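PDB 7ORX: probable benzoylformate decarboxylase from Rhodococcus jostii, which binds thiamine diphosphate together with a sodium ion, as befits a member of the three-domain family of thiamine diphosphate-dependent enzymes. Local coordinates for residues C[198-203]-C[270-275]; C[204-209]-C[230-235]; C[427-432]-C[451-456]; C[483-488]-C[521-526]. All blocks are in the same frame, centred on the assembly; numbering follows the deposited sequence.

Contact 1: C[198-203]-C[270-275]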
loop_
_atom_site.group_PDB
_atom_site.type_symbol
_atom_site.label_atom_id
_atom_site.label_comp_id
_atom_site.label_asym_id
_atom_site.label_seq_id
_atom_site.Cartn_x
_atom_site.Cartn_y
_atom_site.Cartn_z
ATOM N N GLU C 198 -22.185 -30.497 -24.545
ATOM C CA GLU C 198 -23.493 -31.063 -24.117
ATOM C C GLU C 198 -24.408 -29.884 -23.763
ATOM O O GLU C 198 -25.441 -29.755 -24.405
ATOM C CB GLU C 198 -23.367 -32.048 -22.955
ATOM C CG GLU C 198 -24.667 -32.795 -22.674
ATOM C CD GLU C 198 -24.499 -34.279 -22.262
ATOM O OE1 GLU C 198 -23.454 -34.660 -21.615
ATOM O OE2 GLU C 198 -25.414 -35.098 -22.580
ATOM N N THR C 199 -24.001 -28.991 -22.867
ATOM C CA THR C 199 -24.835 -27.851 -22.403
ATOM C C THR C 199 -25.292 -26.994 -23.592
ATOM O O THR C 199 -26.435 -26.468 -23.538
ATOM C CB THR C 199 -24.092 -26.913 -21.448
ATOM O OG1 THR C 199 -23.316 -27.698 -20.552
ATOM C CG2 THR C 199 -25.017 -26.038 -20.633
ATOM N N LEU C 200 -24.435 -26.835 -24.609
ATOM C CA LEU C 200 -24.711 -25.984 -25.791
ATOM C C LEU C 200 -25.718 -26.682 -26.703
ATOM O O LEU C 200 -26.728 -26.025 -27.036
ATOM C CB LEU C 200 -23.403 -25.658 -26.522
ATOM C CG LEU C 200 -22.593 -24.511 -25.918
ATOM C CD1 LEU C 200 -21.277 -24.333 -26.641
ATOM C CD2 LEU C 200 -23.370 -23.211 -25.976
ATOM N N GLU C 201 -25.484 -27.945 -27.076
ATOM C CA GLU C 201 -26.403 -28.719 -27.946
ATOM C C GLU C 201 -27.725 -29.004 -27.211
ATOM O O GLU C 201 -28.742 -29.215 -27.907
ATOM C CB GLU C 201 -25.714 -29.993 -28.414
ATOM C CG GLU C 201 -24.494 -29.731 -29.274
ATOM C CD GLU C 201 -23.665 -30.978 -29.577
ATOM O OE1 GLU C 201 -23.946 -32.075 -28.977
ATOM O OE2 GLU C 201 -22.693 -30.849 -30.381
ATOM N N SER C 202 -27.697 -29.030 -25.865
ATOM C CA SER C 202 -28.873 -29.137 -24.950
ATOM C C SER C 202 -29.859 -27.992 -25.191
ATOM O O SER C 202 -31.068 -28.239 -25.239
ATOM C CB SER C 202 -28.468 -29.082 -23.502
ATOM O OG SER C 202 -28.501 -30.359 -22.943
ATOM N N ALA C 203 -29.354 -26.765 -25.194
ATOM C CA ALA C 203 -30.160 -25.550 -24.984
ATOM C C ALA C 203 -31.184 -25.443 -26.117
ATOM O O ALA C 203 -30.816 -25.705 -27.274
ATOM C CB ALA C 203 -29.250 -24.362 -24.890
ATOM N N HIS C 270 -34.317 -16.624 -23.132
ATOM C CA HIS C 270 -33.152 -17.506 -23.392
ATOM C C HIS C 270 -32.871 -18.389 -22.175
ATOM O O HIS C 270 -32.859 -17.845 -21.087
ATOM C CB HIS C 270 -31.958 -16.642 -23.787
ATOM C CG HIS C 270 -32.067 -16.057 -25.144
ATOM N ND1 HIS C 270 -32.226 -14.711 -25.339
ATOM C CD2 HIS C 270 -32.006 -16.620 -26.362
ATOM C CE1 HIS C 270 -32.266 -14.458 -26.631
ATOM N NE2 HIS C 270 -32.126 -15.617 -27.274
ATOM N N ASP C 271 -32.624 -19.683 -22.380
ATOM C CA ASP C 271 -32.394 -20.701 -21.301
ATOM C C ASP C 271 -30.896 -20.837 -20.991
ATOM O O ASP C 271 -30.551 -21.301 -19.860
ATOM C CB ASP C 271 -32.967 -22.079 -21.660
ATOM C CG ASP C 271 -32.482 -22.670 -22.970
ATOM O OD1 ASP C 271 -32.171 -21.921 -23.881
ATOM O OD2 ASP C 271 -32.436 -23.895 -23.067
ATOM N N LEU C 272 -30.040 -20.466 -21.954
ATOM C CA LEU C 272 -28.563 -20.455 -21.787
ATOM C C LEU C 272 -27.980 -19.144 -22.329
ATOM O O LEU C 272 -28.089 -18.943 -23.532
ATOM C CB LEU C 272 -27.983 -21.671 -22.514
ATOM C CG LEU C 272 -26.507 -21.886 -22.227
ATOM C CD1 LEU C 272 -26.309 -22.499 -20.844
ATOM C CD2 LEU C 272 -25.890 -22.725 -23.318
ATOM N N ILE C 273 -27.408 -18.330 -21.441
ATOM C CA ILE C 273 -26.512 -17.187 -21.763
ATOM C C ILE C 273 -25.089 -17.746 -21.697
ATOM O O ILE C 273 -24.611 -17.966 -20.583
ATOM C CB ILE C 273 -26.635 -16.007 -20.753
ATOM C CG1 ILE C 273 -28.034 -15.726 -20.183
ATOM C CG2 ILE C 273 -26.010 -14.754 -21.316
ATOM C CD1 ILE C 273 -29.099 -15.706 -21.165
ATOM N N LEU C 274 -24.402 -17.926 -22.827
ATOM C CA LEU C 274 -22.948 -18.194 -22.833
ATOM C C LEU C 274 -22.222 -16.869 -23.036
ATOM O O LEU C 274 -22.306 -16.289 -24.126
ATOM C CB LEU C 274 -22.609 -19.185 -23.939
ATOM C CG LEU C 274 -21.120 -19.384 -24.172
ATOM C CD1 LEU C 274 -20.464 -20.010 -22.937
ATOM C CD2 LEU C 274 -20.915 -20.226 -25.415
ATOM N N VAL C 275 -21.543 -16.385 -22.003
ATOM C CA VAL C 275 -20.729 -15.134 -22.037
ATOM C C VAL C 275 -19.288 -15.555 -22.278
ATOM O O VAL C 275 -18.776 -16.200 -21.422
ATOM C CB VAL C 275 -20.843 -14.333 -20.722
ATOM C CG1 VAL C 275 -19.946 -13.099 -20.730
ATOM C CG2 VAL C 275 -22.303 -13.973 -20.424
#
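The D271 carboxylate, the flat group that takes part here, meets A203, with OD2 3.4 Å from A203 CA and OD1 3.9 Å from A203 CB. The fold is the Rossmann-like central domain, in which helix 190-202 covers one face of a parallel sheet. The carboxylate oxygens also accept backbone N-H groups, OD2 that of T204 and OD1 that of N205, so aspartate suits a place facing the chain as it leaves the helix. The last turn of the helix packs on strand 272-276; the axes of helix 198-202 and strand 272-275 approach to 9.9 Å with a signed crossing angle of -134°. The rest of the contact is apolar, as suits a buried face between helix and sheet. A203, small enough to let the backbones come close, sets its CB 3.8 Å from L272 CB. L272 then divides its branches: CD1 meets CG2 of T199 at 3.8 Å, while CD2 meets L200. T199 can offer this methyl because its OG1 turns back to the carbonyl of D195 within the helix. L200 reaches both strand leucines, crossing each at about a right angle, and its CD2 lies 3.7 Å from L272 CD2 and 3.9 Å from L274 CD2.

Contact 2: C[204-209]-C[230-235]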
loop_
_atom_site.group_PDB
_atom_site.type_symbol
_atom_site.label_atom_id
_atom_site.label_comp_id
_atom_site.label_asym_id
_atom_site.label_seq_id
_atom_site.Cartn_x
_atom_site.Cartn_y
_atom_site.Cartn_z
ATOM N N THR C 204 -32.438 -25.163 -25.766
ATOM C CA THR C 204 -33.565 -25.049 -26.718
ATOM C C THR C 204 -33.473 -23.681 -27.430
ATOM O O THR C 204 -33.885 -23.615 -28.624
ATOM C CB THR C 204 -34.910 -25.224 -25.997
ATOM O OG1 THR C 204 -35.043 -24.087 -25.129
ATOM C CG2 THR C 204 -35.047 -26.534 -25.247
ATOM N N ASN C 205 -32.925 -22.653 -26.750
ATOM C CA ASN C 205 -32.841 -21.267 -27.270
ATOM C C ASN C 205 -31.667 -20.513 -26.633
ATOM O O ASN C 205 -31.885 -19.609 -25.824
ATOM C CB ASN C 205 -34.193 -20.579 -27.077
ATOM C CG ASN C 205 -34.165 -19.099 -27.405
ATOM O OD1 ASN C 205 -33.425 -18.674 -28.289
ATOM N ND2 ASN C 205 -34.921 -18.300 -26.659
ATOM N N PRO C 206 -30.393 -20.806 -27.018
ATOM C CA PRO C 206 -29.215 -20.200 -26.401
ATOM C C PRO C 206 -28.847 -18.854 -27.020
ATOM O O PRO C 206 -29.267 -18.599 -28.127
ATOM C CB PRO C 206 -28.111 -21.190 -26.771
ATOM C CG PRO C 206 -28.486 -21.635 -28.142
ATOM C CD PRO C 206 -29.995 -21.711 -28.097
ATOM N N VAL C 207 -28.064 -18.043 -26.317
ATOM C CA VAL C 207 -27.584 -16.715 -26.798
ATOM C C VAL C 207 -26.100 -16.595 -26.442
ATOM O O VAL C 207 -25.721 -17.064 -25.341
ATOM C CB VAL C 207 -28.406 -15.566 -26.191
ATOM C CG1 VAL C 207 -28.368 -15.510 -24.669
ATOM C CG2 VAL C 207 -27.989 -14.232 -26.771
ATOM N N LEU C 208 -25.292 -16.072 -27.371
ATOM C CA LEU C 208 -23.871 -15.759 -27.148
ATOM C C LEU C 208 -23.773 -14.298 -26.754
ATOM O O LEU C 208 -24.303 -13.460 -27.489
ATOM C CB LEU C 208 -23.088 -15.962 -28.443
ATOM C CG LEU C 208 -23.080 -17.366 -29.029
ATOM C CD1 LEU C 208 -21.750 -17.586 -29.741
ATOM C CD2 LEU C 208 -23.290 -18.435 -27.964
ATOM N N VAL C 209 -23.072 -13.998 -25.672
ATOM C CA VAL C 209 -22.733 -12.603 -25.304
ATOM C C VAL C 209 -21.223 -12.517 -25.378
ATOM O O VAL C 209 -20.628 -13.401 -24.824
ATOM C CB VAL C 209 -23.267 -12.289 -23.914
ATOM C CG1 VAL C 209 -22.890 -10.887 -23.467
ATOM C CG2 VAL C 209 -24.763 -12.503 -23.865
ATOM N N LEU C 230 -25.115 -22.895 -33.974
ATOM C CA LEU C 230 -26.210 -22.868 -32.969
ATOM C C LEU C 230 -27.394 -22.033 -33.454
ATOM O O LEU C 230 -28.352 -21.934 -32.687
ATOM C CB LEU C 230 -25.671 -22.281 -31.667
ATOM C CG LEU C 230 -24.677 -23.160 -30.921
ATOM C CD1 LEU C 230 -24.178 -22.400 -29.705
ATOM C CD2 LEU C 230 -25.310 -24.489 -30.521
ATOM N N ARG C 231 -27.313 -21.435 -34.643
ATOM C CA ARG C 231 -28.330 -20.484 -35.124
ATOM C C ARG C 231 -28.690 -19.532 -33.981
ATOM O O ARG C 231 -29.905 -19.256 -33.774
ATOM C CB ARG C 231 -29.533 -21.253 -35.682
ATOM C CG ARG C 231 -29.174 -22.048 -36.927
ATOM C CD ARG C 231 -28.627 -23.446 -36.609
ATOM N NE ARG C 231 -28.773 -24.326 -37.759
ATOM C CZ ARG C 231 -27.846 -24.604 -38.658
ATOM N NH1 ARG C 231 -26.604 -24.157 -38.534
ATOM N NH2 ARG C 231 -28.171 -25.379 -39.670
ATOM N N ALA C 232 -27.671 -19.033 -33.293
ATOM C CA ALA C 232 -27.831 -18.287 -32.032
ATOM C C ALA C 232 -27.697 -16.806 -32.307
ATOM O O ALA C 232 -26.830 -16.387 -33.063
ATOM C CB ALA C 232 -26.791 -18.710 -31.049
ATOM N N PRO C 233 -28.566 -15.970 -31.707
ATOM C CA PRO C 233 -28.316 -14.549 -31.652
ATOM C C PRO C 233 -27.057 -14.235 -30.847
ATOM O O PRO C 233 -26.726 -14.988 -29.944
ATOM C CB PRO C 233 -29.561 -13.978 -30.979
ATOM C CG PRO C 233 -30.236 -15.110 -30.327
ATOM C CD PRO C 233 -29.841 -16.335 -31.103
ATOM N N VAL C 234 -26.378 -13.157 -31.229
ATOM C CA VAL C 234 -25.111 -12.680 -30.622
ATOM C C VAL C 234 -25.300 -11.239 -30.178
ATOM O O VAL C 234 -25.601 -10.433 -31.006
ATOM C CB VAL C 234 -23.947 -12.799 -31.607
ATOM C CG1 VAL C 234 -22.687 -12.143 -31.067
ATOM C CG2 VAL C 234 -23.676 -14.253 -31.961
ATOM N N TRP C 235 -25.127 -10.966 -28.904
ATOM C CA TRP C 235 -25.035 -9.616 -28.326
ATOM C C TRP C 235 -23.600 -9.354 -27.919
ATOM O O TRP C 235 -22.892 -10.322 -27.557
ATOM C CB TRP C 235 -25.905 -9.515 -27.089
ATOM C CG TRP C 235 -27.349 -9.688 -27.358
ATOM C CD1 TRP C 235 -28.054 -10.836 -27.525
ATOM C CD2 TRP C 235 -28.284 -8.608 -27.463
ATOM N NE1 TRP C 235 -29.380 -10.539 -27.742
ATOM C CE2 TRP C 235 -29.540 -9.183 -27.706
ATOM C CE3 TRP C 235 -28.156 -7.210 -27.405
ATOM C CZ2 TRP C 235 -30.664 -8.398 -27.877
ATOM C CZ3 TRP C 235 -29.265 -6.436 -27.610
ATOM C CH2 TRP C 235 -30.502 -7.026 -27.847
#
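V207 and W235 cross obliquely, the valine CG2 methyl reaching the rim of the indole near its plane, 3.5 Å from CD1. The pair lies on a beta-alpha-beta unit of the Rossmann-like central domain, where strand 206-210 passes through helix 220-230 to its parallel neighbour 234-236. At V207, chi1 60° sets CG1 between the backbone N and the carbonyl carbon and leaves CG2 anti to the N, beside the indole and the P233 carbonyl. V209 points to the same face as W235. On the other face L208 and V234 pack beneath L226 and A227 of the helix, with L208 CB 4.0 Å from V234 CG2. A232 CB lies 4.4 Å from L208 CG, and L230 CD1 is equally far from L208 CD2. Between them R231, with positive phi, ends the helix in a Schellman motif. P233, which has no N-H, takes part through its carbonyl, accepting from L208 N at 3.1 Å. The next bond continues the pairing: W235 N to L208 O, 3.0 Å, N-H...O angle 158°.

Contact 3: C[427-432]-C[451-456]; sequences GLIGDG and VVIIIL. With NA (sodium ion), chain J; TPP (thiamine diphosphate), chain I.
The Gly-Asp-Gly sequence that opens the thiamine diphosphate-binding motif of this family, here G430, D431 and G432, begins on the last residue of strand 425-430. The strand pairs in parallel with 452-457 across a beta-alpha-beta unit whose helix is 440-447. V452 O accepts from G427 N, and I454 N donates to G427 O. I454 O then takes I429 N at 2.9 Å, and L456 N reaches I429 O at 2.8 Å. D431 N to L456 O is a weak bond. Branched aliphatic residues fill both faces: L428 and I454 lie side by side, pointing the same way, L428 CD2 3.8 Å from I454 CD1, while on the other face I429 CB meets I455 CD1 at 4.0 Å. G427, lacking a side chain, leaves that second face to I453. D431 OD1 binds the sodium ion at 2.1 Å. O2A and O3B of thiamine diphosphate, N458 OD1, T460 O and a water that also donates to L456 O are the other ligands. G432 N donates to O2A at 2.8 Å. The bare glycines let the diphosphate lie against the backbone, and the cation probably offsets the repulsion between the diphosphate oxygens and the D431 carboxylate.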
loop_
_atom_site.group_PDB
_atom_site.type_symbol
_atom_site.label_atom_id
_atom_site.label_comp_id
_atom_site.label_asym_id
_atom_site.label_seq_id
_atom_site.Cartn_x
_atom_site.Cartn_y
_atom_site.Cartn_z
ATOM N N GLY C 427 -10.690 8.426 -35.735
ATOM C CA GLY C 427 -11.080 8.820 -34.371
ATOM C C GLY C 427 -12.438 9.485 -34.392
ATOM O O GLY C 427 -12.653 10.360 -35.268
ATOM N N LEU C 428 -13.354 9.058 -33.525
ATOM C CA LEU C 428 -14.640 9.743 -33.333
ATOM C C LEU C 428 -14.703 10.198 -31.889
ATOM O O LEU C 428 -15.057 9.380 -31.049
ATOM C CB LEU C 428 -15.746 8.747 -33.663
ATOM C CG LEU C 428 -15.716 8.183 -35.075
ATOM C CD1 LEU C 428 -16.555 6.911 -35.100
ATOM C CD2 LEU C 428 -16.224 9.223 -36.100
ATOM N N ILE C 429 -14.302 11.431 -31.635
ATOM C CA ILE C 429 -14.035 11.970 -30.277
ATOM C C ILE C 429 -15.099 13.018 -30.032
ATOM O O ILE C 429 -15.343 13.788 -30.937
ATOM C CB ILE C 429 -12.629 12.599 -30.247
ATOM C CG1 ILE C 429 -11.574 11.712 -30.920
ATOM C CG2 ILE C 429 -12.216 13.003 -28.843
ATOM C CD1 ILE C 429 -11.576 10.283 -30.473
ATOM N N GLY C 430 -15.685 13.067 -28.846
ATOM C CA GLY C 430 -16.520 14.219 -28.471
ATOM C C GLY C 430 -15.687 15.463 -28.218
ATOM O O GLY C 430 -14.490 15.325 -27.965
ATOM N N ASP C 431 -16.321 16.635 -28.198
ATOM C CA ASP C 431 -15.663 17.924 -27.856
ATOM C C ASP C 431 -15.170 17.929 -26.402
ATOM O O ASP C 431 -14.164 18.604 -26.102
ATOM C CB ASP C 431 -16.582 19.112 -28.178
ATOM C CG ASP C 431 -17.904 19.228 -27.413
ATOM O OD1 ASP C 431 -18.547 18.146 -27.091
ATOM O OD2 ASP C 431 -18.285 20.406 -27.162
ATOM N N GLY C 432 -15.855 17.235 -25.509
ATOM C CA GLY C 432 -15.387 17.070 -24.122
ATOM C C GLY C 432 -14.128 16.220 -24.064
ATOM O O GLY C 432 -13.130 16.723 -23.567
ATOM N N VAL C 451 -3.682 9.717 -39.350
ATOM C CA VAL C 451 -4.991 9.527 -38.661
ATOM C C VAL C 451 -5.994 10.517 -39.246
ATOM O O VAL C 451 -5.618 11.692 -39.471
ATOM C CB VAL C 451 -5.007 9.857 -37.169
ATOM C CG1 VAL C 451 -5.455 8.680 -36.376
ATOM C CG2 VAL C 451 -3.728 10.477 -36.655
ATOM N N VAL C 452 -7.260 10.119 -39.238
ATOM C CA VAL C 452 -8.380 11.074 -39.361
ATOM C C VAL C 452 -9.087 11.196 -38.009
ATOM O O VAL C 452 -9.559 10.170 -37.502
ATOM C CB VAL C 452 -9.320 10.578 -40.463
ATOM C CG1 VAL C 452 -10.509 11.524 -40.622
ATOM C CG2 VAL C 452 -8.529 10.347 -41.759
ATOM N N ILE C 453 -9.151 12.409 -37.473
ATOM C CA ILE C 453 -9.821 12.732 -36.189
ATOM C C ILE C 453 -11.100 13.523 -36.491
ATOM O O ILE C 453 -11.013 14.622 -37.047
ATOM C CB ILE C 453 -8.848 13.515 -35.298
ATOM C CG1 ILE C 453 -7.569 12.717 -35.016
ATOM C CG2 ILE C 453 -9.497 13.928 -33.997
ATOM C CD1 ILE C 453 -7.798 11.453 -34.246
ATOM N N ILE C 454 -12.254 12.982 -36.120
ATOM C CA ILE C 454 -13.561 13.669 -36.225
ATOM C C ILE C 454 -13.990 14.055 -34.823
ATOM O O ILE C 454 -14.267 13.159 -34.020
ATOM C CB ILE C 454 -14.584 12.759 -36.902
ATOM C CG1 ILE C 454 -14.134 12.403 -38.314
ATOM C CG2 ILE C 454 -15.941 13.403 -36.879
ATOM C CD1 ILE C 454 -14.987 11.319 -38.970
ATOM N N ILE C 455 -13.992 15.344 -34.527
ATOM C CA ILE C 455 -14.523 15.886 -33.249
ATOM C C ILE C 455 -16.031 16.024 -33.441
ATOM O O ILE C 455 -16.395 16.737 -34.323
ATOM C CB ILE C 455 -13.878 17.243 -32.927
ATOM C CG1 ILE C 455 -12.347 17.190 -32.874
ATOM C CG2 ILE C 455 -14.452 17.790 -31.649
ATOM C CD1 ILE C 455 -11.801 16.126 -31.985
ATOM N N LEU C 456 -16.858 15.318 -32.686
ATOM C CA LEU C 456 -18.309 15.538 -32.660
ATOM C C LEU C 456 -18.528 16.607 -31.611
ATOM O O LEU C 456 -18.418 16.277 -30.435
ATOM C CB LEU C 456 -19.047 14.270 -32.268
ATOM C CG LEU C 456 -19.138 13.218 -33.358
ATOM C CD1 LEU C 456 -17.829 12.515 -33.528
ATOM C CD2 LEU C 456 -20.157 12.158 -33.018
HETATM NA NA NA J . -20.118 16.908 -26.310
HETATM N "N1'" TPP I . -13.164 12.747 -16.433
HETATM C "C2'" TPP I . -12.590 11.667 -16.980
HETATM C CM2 TPP I . -11.098 11.603 -17.011
HETATM N "N3'" TPP I . -13.255 10.633 -17.492
HETATM C "C4'" TPP I . -14.597 10.676 -17.451
HETATM N "N4'" TPP I . -15.237 9.618 -17.967
HETATM C "C5'" TPP I . -15.297 11.779 -16.907
HETATM C "C6'" TPP I . -14.502 12.786 -16.396
HETATM C "C7'" TPP I . -16.815 11.866 -16.871
HETATM N N3 TPP I . -17.440 12.008 -18.209
HETATM C C2 TPP I . -18.138 11.018 -18.773
HETATM S S1 TPP I . -18.830 11.455 -20.280
HETATM C C5 TPP I . -18.139 13.040 -20.110
HETATM C C4 TPP I . -17.363 13.155 -19.001
HETATM C CM4 TPP I . -16.554 14.359 -18.616
HETATM C C6 TPP I . -18.465 14.127 -21.098
HETATM C C7 TPP I . -17.604 14.099 -22.327
HETATM O O7 TPP I . -18.499 14.039 -23.454
HETATM P PA TPP I . -18.009 14.423 -24.924
HETATM O O1A TPP I . -16.654 13.967 -25.355
HETATM O O2A TPP I . -18.255 15.892 -25.005
HETATM O O3A TPP I . -19.125 13.572 -25.700
HETATM P PB TPP I . -20.748 13.683 -25.612
HETATM O O1B TPP I . -21.336 12.675 -26.586
HETATM O O2B TPP I . -21.142 13.419 -24.174
HETATM O O3B TPP I . -21.031 15.111 -26.025
HETATM O O HOH W 1 -19.794 15.805 -28.379
#

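Contact 4: C[483-488]-C[521-526]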
loop_
_atom_site.group_PDB
_atom_site.type_symbol
_atom_site.label_atom_id
_atom_site.label_comp_id
_atom_site.label_asym_id
_atom_site.label_seq_id
_atom_site.Cartn_x
_atom_site.Cartn_y
_atom_site.Cartn_z
ATOM N N GLY C 483 -17.190 27.528 -26.520
ATOM C CA GLY C 483 -16.101 28.491 -26.795
ATOM C C GLY C 483 -14.763 27.809 -27.041
ATOM O O GLY C 483 -13.742 28.409 -26.635
ATOM N N ILE C 484 -14.764 26.602 -27.650
ATOM C CA ILE C 484 -13.559 25.845 -28.085
ATOM C C ILE C 484 -13.584 25.726 -29.607
ATOM O O ILE C 484 -14.545 25.131 -30.130
ATOM C CB ILE C 484 -13.545 24.445 -27.458
ATOM C CG1 ILE C 484 -13.581 24.528 -25.931
ATOM C CG2 ILE C 484 -12.376 23.597 -27.983
ATOM C CD1 ILE C 484 -13.715 23.162 -25.270
ATOM N N ASP C 485 -12.539 26.197 -30.289
ATOM C CA ASP C 485 -12.361 26.005 -31.750
ATOM C C ASP C 485 -11.291 24.929 -31.974
ATOM O O ASP C 485 -10.106 25.262 -31.873
ATOM C CB ASP C 485 -11.990 27.319 -32.432
ATOM C CG ASP C 485 -12.084 27.284 -33.959
ATOM O OD1 ASP C 485 -12.270 26.180 -34.497
ATOM O OD2 ASP C 485 -12.001 28.371 -34.617
ATOM N N PHE C 486 -11.689 23.704 -32.320
ATOM C CA PHE C 486 -10.782 22.542 -32.541
ATOM C C PHE C 486 -9.929 22.742 -33.786
ATOM O O PHE C 486 -8.860 22.161 -33.857
ATOM C CB PHE C 486 -11.577 21.239 -32.625
ATOM C CG PHE C 486 -12.142 20.896 -31.278
ATOM C CD1 PHE C 486 -11.372 20.227 -30.345
ATOM C CD2 PHE C 486 -13.388 21.362 -30.895
ATOM C CE1 PHE C 486 -11.871 19.957 -29.086
ATOM C CE2 PHE C 486 -13.880 21.109 -29.631
ATOM C CZ PHE C 486 -13.115 20.404 -28.727
ATOM N N VAL C 487 -10.376 23.537 -34.738
ATOM C CA VAL C 487 -9.549 23.887 -35.925
ATOM C C VAL C 487 -8.345 24.683 -35.429
ATOM O O VAL C 487 -7.252 24.335 -35.813
ATOM C CB VAL C 487 -10.350 24.639 -37.006
ATOM C CG1 VAL C 487 -9.452 25.158 -38.113
ATOM C CG2 VAL C 487 -11.454 23.742 -37.565
ATOM N N HIS C 488 -8.546 25.684 -34.581
ATOM C CA HIS C 488 -7.458 26.499 -33.983
ATOM C C HIS C 488 -6.545 25.578 -33.171
ATOM O O HIS C 488 -5.325 25.749 -33.242
ATOM C CB HIS C 488 -8.016 27.658 -33.128
ATOM C CG HIS C 488 -8.252 28.911 -33.892
ATOM N ND1 HIS C 488 -7.269 29.444 -34.704
ATOM C CD2 HIS C 488 -9.321 29.746 -33.963
ATOM C CE1 HIS C 488 -7.735 30.556 -35.273
ATOM N NE2 HIS C 488 -9.012 30.737 -34.857
ATOM N N LEU C 521 -8.026 16.789 -39.111
ATOM C CA LEU C 521 -9.093 16.918 -38.111
ATOM C C LEU C 521 -10.296 17.535 -38.791
ATOM O O LEU C 521 -10.136 18.593 -39.403
ATOM C CB LEU C 521 -8.615 17.834 -36.992
ATOM C CG LEU C 521 -9.634 18.020 -35.882
ATOM C CD1 LEU C 521 -8.965 17.942 -34.517
ATOM C CD2 LEU C 521 -10.407 19.306 -36.060
ATOM N N ILE C 522 -11.461 16.925 -38.646
ATOM C CA ILE C 522 -12.753 17.526 -39.069
ATOM C C ILE C 522 -13.545 17.831 -37.812
ATOM O O ILE C 522 -13.822 16.909 -37.100
ATOM C CB ILE C 522 -13.507 16.542 -39.959
ATOM C CG1 ILE C 522 -12.748 16.275 -41.250
ATOM C CG2 ILE C 522 -14.897 17.028 -40.229
ATOM C CD1 ILE C 522 -13.120 14.952 -41.880
ATOM N N GLU C 523 -13.911 19.085 -37.569
ATOM C CA GLU C 523 -14.799 19.447 -36.448
ATOM C C GLU C 523 -16.206 19.442 -37.012
ATOM O O GLU C 523 -16.465 20.241 -37.848
ATOM C CB GLU C 523 -14.420 20.795 -35.860
ATOM C CG GLU C 523 -15.327 21.208 -34.725
ATOM C CD GLU C 523 -15.130 22.640 -34.213
ATOM O OE1 GLU C 523 -14.122 23.282 -34.604
ATOM O OE2 GLU C 523 -15.980 23.132 -33.414
ATOM N N VAL C 524 -17.037 18.490 -36.652
ATOM C CA VAL C 524 -18.452 18.413 -37.092
ATOM C C VAL C 524 -19.262 19.082 -36.003
ATOM O O VAL C 524 -19.093 18.696 -34.868
ATOM C CB VAL C 524 -18.926 16.963 -37.257
ATOM C CG1 VAL C 524 -20.385 16.901 -37.641
ATOM C CG2 VAL C 524 -18.074 16.214 -38.258
ATOM N N ARG C 525 -20.125 20.022 -36.347
ATOM C CA ARG C 525 -21.140 20.559 -35.417
ATOM C C ARG C 525 -22.272 19.532 -35.360
ATOM O O ARG C 525 -22.844 19.210 -36.423
ATOM C CB ARG C 525 -21.611 21.941 -35.881
ATOM C CG ARG C 525 -22.233 22.755 -34.765
ATOM C CD ARG C 525 -23.726 22.915 -34.954
ATOM N NE ARG C 525 -24.068 24.166 -35.645
ATOM C CZ ARG C 525 -24.546 25.281 -35.073
ATOM N NH1 ARG C 525 -24.738 25.339 -33.763
ATOM N NH2 ARG C 525 -24.841 26.342 -35.820
ATOM N N THR C 526 -22.567 19.015 -34.166
ATOM C CA THR C 526 -23.594 17.963 -33.932
ATOM C C THR C 526 -24.708 18.506 -33.038
ATOM O O THR C 526 -24.477 19.550 -32.363
ATOM C CB THR C 526 -22.989 16.694 -33.315
ATOM O OG1 THR C 526 -22.379 17.048 -32.077
ATOM C CG2 THR C 526 -21.986 16.014 -34.225
#
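E523 reaches from strand 520-525 to the start of helix 486-493, where D485 is the N-cap, in the alpha/beta fold of the C-terminal cofactor-binding domain. Among polar contacts, OE1 accepts only a weak bond from F486 N, 3.4 Å long. D485 caps with OD1, which V487 N meets at 3.3 Å from above the carboxylate plane; aspartate is short enough to fold back. The like charges D485 OD1 and E523 OE1 are also 3.4 Å apart, a repulsion that the helix N-terminus and the N457 amide bound to E523 OE2 probably ease. CG of E523, anti to the backbone N (chi1 179°), starts an extended chain that reaches the helix. D485 makes backbone hydrogen bonds to the second subunit, and H488 ND1 bonds H488 ND1 of that subunit. Among aromatic contacts, the F486 ring turns its edge to E523 CD, ring and carboxylate planes 81° apart, while I484 CG2 sits over one face, toward the rim. The apolar contact is small: L521 CD2 lies 4.1 Å from F486 CB.

Overall arrangement
Contacts 1 and 2 share the central-domain sheet. Contact 2 is nested in the loop closed by contact 1, and strands 206-210 and 272-276 are neighbours: V207 N probably donates to L272 O and V209 N to L274 O, each at 2.9 Å. Contacts 3 and 4 are joined likewise in the C-terminal sheet, where I522 N probably binds I453 O at 2.8 Å, and F486 CZ packs on D431 O. Contact 3 holds the sodium ion and the diphosphate directly, whereas the F486 side chain of contact 4 is about 8 Å from each. The central-domain pair lies far off, with centres of contacts 2 and 3 about 34 Å apart and those of contacts 1 and 4 about 48 Å.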